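PDB 3I2D: E3 SUMO-protein ligase SIZ1, which acts as an E3 ligase that promotes attachment of SUMO (Smt3) to septins and the replication clamp PCNA, with an SP-RING zinc finger that engages UBC9. Local coordinates for residues P72-Q77 with Y120-M125; G124-N127 with S131-N134. All coordinates share one frame; numbering follows the deposited sequence.

Contact 1 of 2, residues P72-Q77 with Y120-M125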
loop_
_atom_site.group_PDB
_atom_site.type_symbol
_atom_site.label_atom_id
_atom_site.label_comp_id
_atom_site.label_asym_id
_atom_site.label_seq_id
_atom_site.Cartn_x
_atom_site.Cartn_y
_atom_site.Cartn_z
ATOM N N PRO A 72 1.915 -2.708 -0.467
ATOM C CA PRO A 72 1.676 -4.082 -0.028
ATOM C C PRO A 72 0.265 -4.550 -0.379
ATOM O O PRO A 72 -0.082 -5.704 -0.115
ATOM C CB PRO A 72 1.905 -4.001 1.476
ATOM C CG PRO A 72 1.437 -2.614 1.801
ATOM C CD PRO A 72 2.040 -1.798 0.683
ATOM N N PHE A 73 -0.536 -3.671 -0.989
ATOM C CA PHE A 73 -1.918 -4.012 -1.353
ATOM C C PHE A 73 -2.133 -4.628 -2.730
ATOM O O PHE A 73 -3.238 -5.048 -3.066
ATOM C CB PHE A 73 -2.840 -2.802 -1.166
ATOM C CG PHE A 73 -3.029 -2.432 0.264
ATOM C CD1 PHE A 73 -2.461 -1.269 0.781
ATOM C CD2 PHE A 73 -3.712 -3.286 1.122
ATOM C CE1 PHE A 73 -2.564 -0.966 2.126
ATOM C CE2 PHE A 73 -3.822 -2.992 2.477
ATOM C CZ PHE A 73 -3.248 -1.830 2.980
ATOM N N TYR A 74 -1.087 -4.661 -3.538
ATOM C CA TYR A 74 -1.186 -5.304 -4.829
ATOM C C TYR A 74 0.217 -5.740 -5.226
ATOM O O TYR A 74 1.208 -5.136 -4.815
ATOM C CB TYR A 74 -1.847 -4.387 -5.858
ATOM C CG TYR A 74 -1.170 -3.063 -6.118
ATOM C CD1 TYR A 74 0.074 -3.004 -6.754
ATOM C CD2 TYR A 74 -1.804 -1.862 -5.792
ATOM C CE1 TYR A 74 0.667 -1.786 -7.064
ATOM C CE2 TYR A 74 -1.221 -0.642 -6.095
ATOM C CZ TYR A 74 0.017 -0.609 -6.730
ATOM O OH TYR A 74 0.619 0.599 -7.003
ATOM N N LYS A 75 0.305 -6.817 -5.989
ATOM C CA LYS A 75 1.593 -7.346 -6.389
ATOM C C LYS A 75 1.622 -7.516 -7.898
ATOM O O LYS A 75 0.769 -8.204 -8.470
ATOM C CB LYS A 75 1.810 -8.692 -5.690
ATOM C CG LYS A 75 3.243 -9.184 -5.620
ATOM C CD LYS A 75 3.350 -10.391 -4.687
ATOM C CE LYS A 75 2.802 -10.053 -3.293
ATOM N NZ LYS A 75 2.920 -11.155 -2.285
ATOM N N ILE A 76 2.593 -6.870 -8.541
ATOM C CA ILE A 76 2.726 -6.962 -9.988
ATOM C C ILE A 76 3.161 -8.388 -10.308
ATOM O O ILE A 76 4.225 -8.839 -9.875
ATOM C CB ILE A 76 3.752 -5.945 -10.505
ATOM C CG1 ILE A 76 3.188 -4.535 -10.339
ATOM C CG2 ILE A 76 4.077 -6.220 -11.951
ATOM C CD1 ILE A 76 4.144 -3.439 -10.762
ATOM N N GLN A 77 2.317 -9.092 -11.054
ATOM C CA GLN A 77 2.563 -10.484 -11.399
ATOM C C GLN A 77 3.070 -10.690 -12.813
ATOM O O GLN A 77 4.140 -11.264 -13.009
ATOM C CB GLN A 77 1.276 -11.270 -11.222
ATOM C CG GLN A 77 1.387 -12.509 -10.378
ATOM C CD GLN A 77 0.019 -12.981 -9.935
ATOM O OE1 GLN A 77 -0.855 -13.256 -10.764
ATOM N NE2 GLN A 77 -0.184 -13.064 -8.621
ATOM N N TYR A 120 -3.972 -3.593 -14.234
ATOM C CA TYR A 120 -3.713 -2.197 -13.914
ATOM C C TYR A 120 -2.827 -1.512 -14.940
ATOM O O TYR A 120 -1.894 -2.104 -15.480
ATOM C CB TYR A 120 -3.050 -2.089 -12.534
ATOM C CG TYR A 120 -3.991 -2.197 -11.358
ATOM C CD1 TYR A 120 -5.338 -2.528 -11.536
ATOM C CD2 TYR A 120 -3.544 -1.934 -10.063
ATOM C CE1 TYR A 120 -6.217 -2.585 -10.456
ATOM C CE2 TYR A 120 -4.414 -1.992 -8.971
ATOM C CZ TYR A 120 -5.744 -2.314 -9.179
ATOM O OH TYR A 120 -6.606 -2.352 -8.109
ATOM N N LEU A 121 -3.125 -0.259 -15.227
ATOM C CA LEU A 121 -2.283 0.468 -16.145
ATOM C C LEU A 121 -1.490 1.442 -15.275
ATOM O O LEU A 121 -2.059 2.142 -14.429
ATOM C CB LEU A 121 -3.127 1.212 -17.159
ATOM C CG LEU A 121 -2.337 2.035 -18.167
ATOM C CD1 LEU A 121 -1.336 1.154 -18.907
ATOM C CD2 LEU A 121 -3.323 2.694 -19.115
ATOM N N PHE A 122 -0.173 1.441 -15.444
ATOM C CA PHE A 122 0.695 2.329 -14.679
ATOM C C PHE A 122 1.288 3.373 -15.601
ATOM O O PHE A 122 1.358 3.177 -16.815
ATOM C CB PHE A 122 1.861 1.568 -14.029
ATOM C CG PHE A 122 1.459 0.704 -12.878
ATOM C CD1 PHE A 122 0.758 -0.477 -13.088
ATOM C CD2 PHE A 122 1.773 1.075 -11.579
ATOM C CE1 PHE A 122 0.379 -1.266 -12.031
ATOM C CE2 PHE A 122 1.395 0.289 -10.509
ATOM C CZ PHE A 122 0.698 -0.885 -10.736
ATOM N N SER A 123 1.732 4.474 -15.012
ATOM C CA SER A 123 2.346 5.532 -15.774
ATOM C C SER A 123 3.439 6.140 -14.937
ATOM O O SER A 123 3.304 6.251 -13.734
ATOM C CB SER A 123 1.318 6.591 -16.123
ATOM O OG SER A 123 1.925 7.659 -16.821
ATOM N N GLY A 124 4.531 6.526 -15.574
ATOM C CA GLY A 124 5.627 7.143 -14.856
ATOM C C GLY A 124 6.384 8.019 -15.826
ATOM O O GLY A 124 6.203 7.897 -17.029
ATOM N N MET A 125 7.223 8.912 -15.329
ATOM C CA MET A 125 7.978 9.765 -16.239
ATOM C C MET A 125 9.273 9.069 -16.647
ATOM O O MET A 125 9.832 8.297 -15.879
ATOM C CB MET A 125 8.332 11.098 -15.579
ATOM C CG MET A 125 7.177 11.834 -14.966
ATOM S SD MET A 125 7.811 13.311 -14.166
ATOM C CE MET A 125 6.914 14.546 -15.071
#

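Contact 2 of 2, residues G124-N127 with S131-N134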
loop_
_atom_site.group_PDB
_atom_site.type_symbol
_atom_site.label_atom_id
_atom_site.label_comp_id
_atom_site.label_asym_id
_atom_site.label_seq_id
_atom_site.Cartn_x
_atom_site.Cartn_y
_atom_site.Cartn_z
ATOM N N GLY A 124 4.531 6.526 -15.574
ATOM C CA GLY A 124 5.627 7.143 -14.856
ATOM C C GLY A 124 6.384 8.019 -15.826
ATOM O O GLY A 124 6.203 7.897 -17.029
ATOM N N MET A 125 7.223 8.912 -15.329
ATOM C CA MET A 125 7.978 9.765 -16.239
ATOM C C MET A 125 9.273 9.069 -16.647
ATOM O O MET A 125 9.832 8.297 -15.879
ATOM C CB MET A 125 8.332 11.098 -15.579
ATOM C CG MET A 125 7.177 11.834 -14.966
ATOM S SD MET A 125 7.811 13.311 -14.166
ATOM C CE MET A 125 6.914 14.546 -15.071
ATOM N N ILE A 126 9.742 9.346 -17.859
ATOM C CA ILE A 126 10.982 8.773 -18.342
ATOM C C ILE A 126 12.145 9.414 -17.567
ATOM O O ILE A 126 13.158 8.777 -17.296
ATOM C CB ILE A 126 11.136 9.011 -19.854
ATOM C CG1 ILE A 126 10.357 7.943 -20.628
ATOM C CG2 ILE A 126 12.589 8.918 -20.260
ATOM C CD1 ILE A 126 8.892 7.869 -20.299
ATOM N N ASN A 127 11.982 10.674 -17.192
ATOM C CA ASN A 127 13.006 11.380 -16.437
ATOM C C ASN A 127 12.365 11.969 -15.198
ATOM O O ASN A 127 12.075 13.158 -15.151
ATOM C CB ASN A 127 13.622 12.496 -17.289
ATOM C CG ASN A 127 14.666 11.973 -18.269
ATOM O OD1 ASN A 127 15.793 11.670 -17.876
ATOM N ND2 ASN A 127 14.291 11.850 -19.547
ATOM N N SER A 131 14.283 8.631 -8.613
ATOM C CA SER A 131 14.939 7.533 -9.311
ATOM C C SER A 131 13.943 6.696 -10.107
ATOM O O SER A 131 12.807 6.504 -9.688
ATOM C CB SER A 131 15.665 6.640 -8.303
ATOM O OG SER A 131 16.006 5.388 -8.879
ATOM N N ARG A 132 14.374 6.199 -11.256
ATOM C CA ARG A 132 13.510 5.383 -12.089
ATOM C C ARG A 132 13.309 4.042 -11.413
ATOM O O ARG A 132 12.353 3.327 -11.693
ATOM C CB ARG A 132 14.143 5.189 -13.474
ATOM C CG ARG A 132 14.114 6.428 -14.353
ATOM C CD ARG A 132 14.966 6.228 -15.575
ATOM N NE ARG A 132 14.560 5.051 -16.335
ATOM C CZ ARG A 132 13.739 5.076 -17.380
ATOM N NH1 ARG A 132 13.235 6.229 -17.798
ATOM N NH2 ARG A 132 13.416 3.947 -18.004
ATOM N N GLY A 133 14.225 3.711 -10.515
ATOM C CA GLY A 133 14.146 2.448 -9.812
ATOM C C GLY A 133 13.072 2.447 -8.751
ATOM O O GLY A 133 12.655 1.386 -8.293
ATOM N N ASN A 134 12.631 3.639 -8.355
ATOM C CA ASN A 134 11.584 3.788 -7.349
ATOM C C ASN A 134 10.548 4.782 -7.892
ATOM O O ASN A 134 10.104 5.697 -7.198
ATOM C CB ASN A 134 12.183 4.312 -6.044
ATOM C CG ASN A 134 11.302 4.016 -4.850
ATOM O OD1 ASN A 134 11.330 4.736 -3.854
ATOM N ND2 ASN A 134 10.515 2.941 -4.938
#

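Contact 1 of 2, residues P72-Q77 with Y120-M125
Y74 meets Y120 and F122 although their backbones are not neighbours: the short segments of strands 74-77 and 120-125 run at 89° to each other, with axes 10.5 Å apart, and long aromatic side chains bridge the interval. A chi1 of 59° directs the Y74 ring off its own strand toward Y120 and F122. Y120 turns its edge toward the face of this ring in a T-shaped pair, planes at 78° and centroids 5.8 Å apart, the nearest carbons being Y74 CD2 and Y120 CE2 at 4.1 Å.

Both segments belong to the PINIT domain of the ligase and to one antiparallel sheet, in which strand 195-204 lies between strands 74-90 and 117-125. The aromatic cluster therefore spans an intervening strand, whose M204 touches both Y74 and Y120. The short segments cross nearly at right angles even though they lie in one sheet.

F122 and Y74 extend toward each other from their two strands. The far edge of F122 is directed at the phenol end of the tyrosine: F122 CZ lies 3.8 Å from Y74 CE1, a carbon in the plane of the phenylalanine ring, and F122 CE2 is 3.6 Å from Y74 OH, near that same plane. The two rings are obliquely inclined. I76 adds a smaller apolar contact, aliphatic carbon against ring, its CD1 lying 4.3 Å from F122 CZ, while its side chain also touches Y200 of the intervening strand. F68 brings a further ring against F122.

Contact 2 of 2, residues G124-N127 with S131-N134
R132 reaches from its loop to the backbone carbonyl of I126 with one guanidinium nitrogen. R132 NH1 donates to I126 O over 2.6 Å, with an N-H...O angle of 143°; the donor lies in the carbonyl plane on an oxygen lone pair, and the oxygen lies in the guanidinium plane. The arginine chain bends at chi3 (56°), which turns the head group so that this edge faces the carbonyl, and R132 CD stays 3.6 Å from I126 O. The I126 side chain runs alongside that of R132, in the same direction: I126 CG2, anti to the backbone N and next to the carbonyl carbon, is 3.7 Å from R132 NH1.

The contact closes a surface loop of the PINIT domain just past strand 117-125. On the arginine side the chain forms an ST turn, S131 OG accepting from G133 N at 2.9 Å. The guanidinium has a second carbonyl partner, R132 NE bonding to P64 O, which should restrict its rotation. An alanine here removes both donors and would probably leave the carbonyls of I126 and P64 without these mates, and the loop less firmly tied to the residue following the strand and to P64. The I126 side chain also touches K196 of the neighbouring strand 195-204.

Strand 117-125 serves both contacts, whose centres lie about 13 Å apart and whose segments share G124 and M125, all within the PINIT domain. Contact 1 is buried and joins two strands of the sheet through aromatic and aliphatic side chains alone. Contact 2 is at the surface, where the strand gives way to loop, and there an arginine hydrogen-bonded to a backbone carbonyl supplies the link. The separations in sequence differ too: 42 residues lie between the segments of contact 1, three between those of contact 2, which is a local closure. Strand 195-204 borders both.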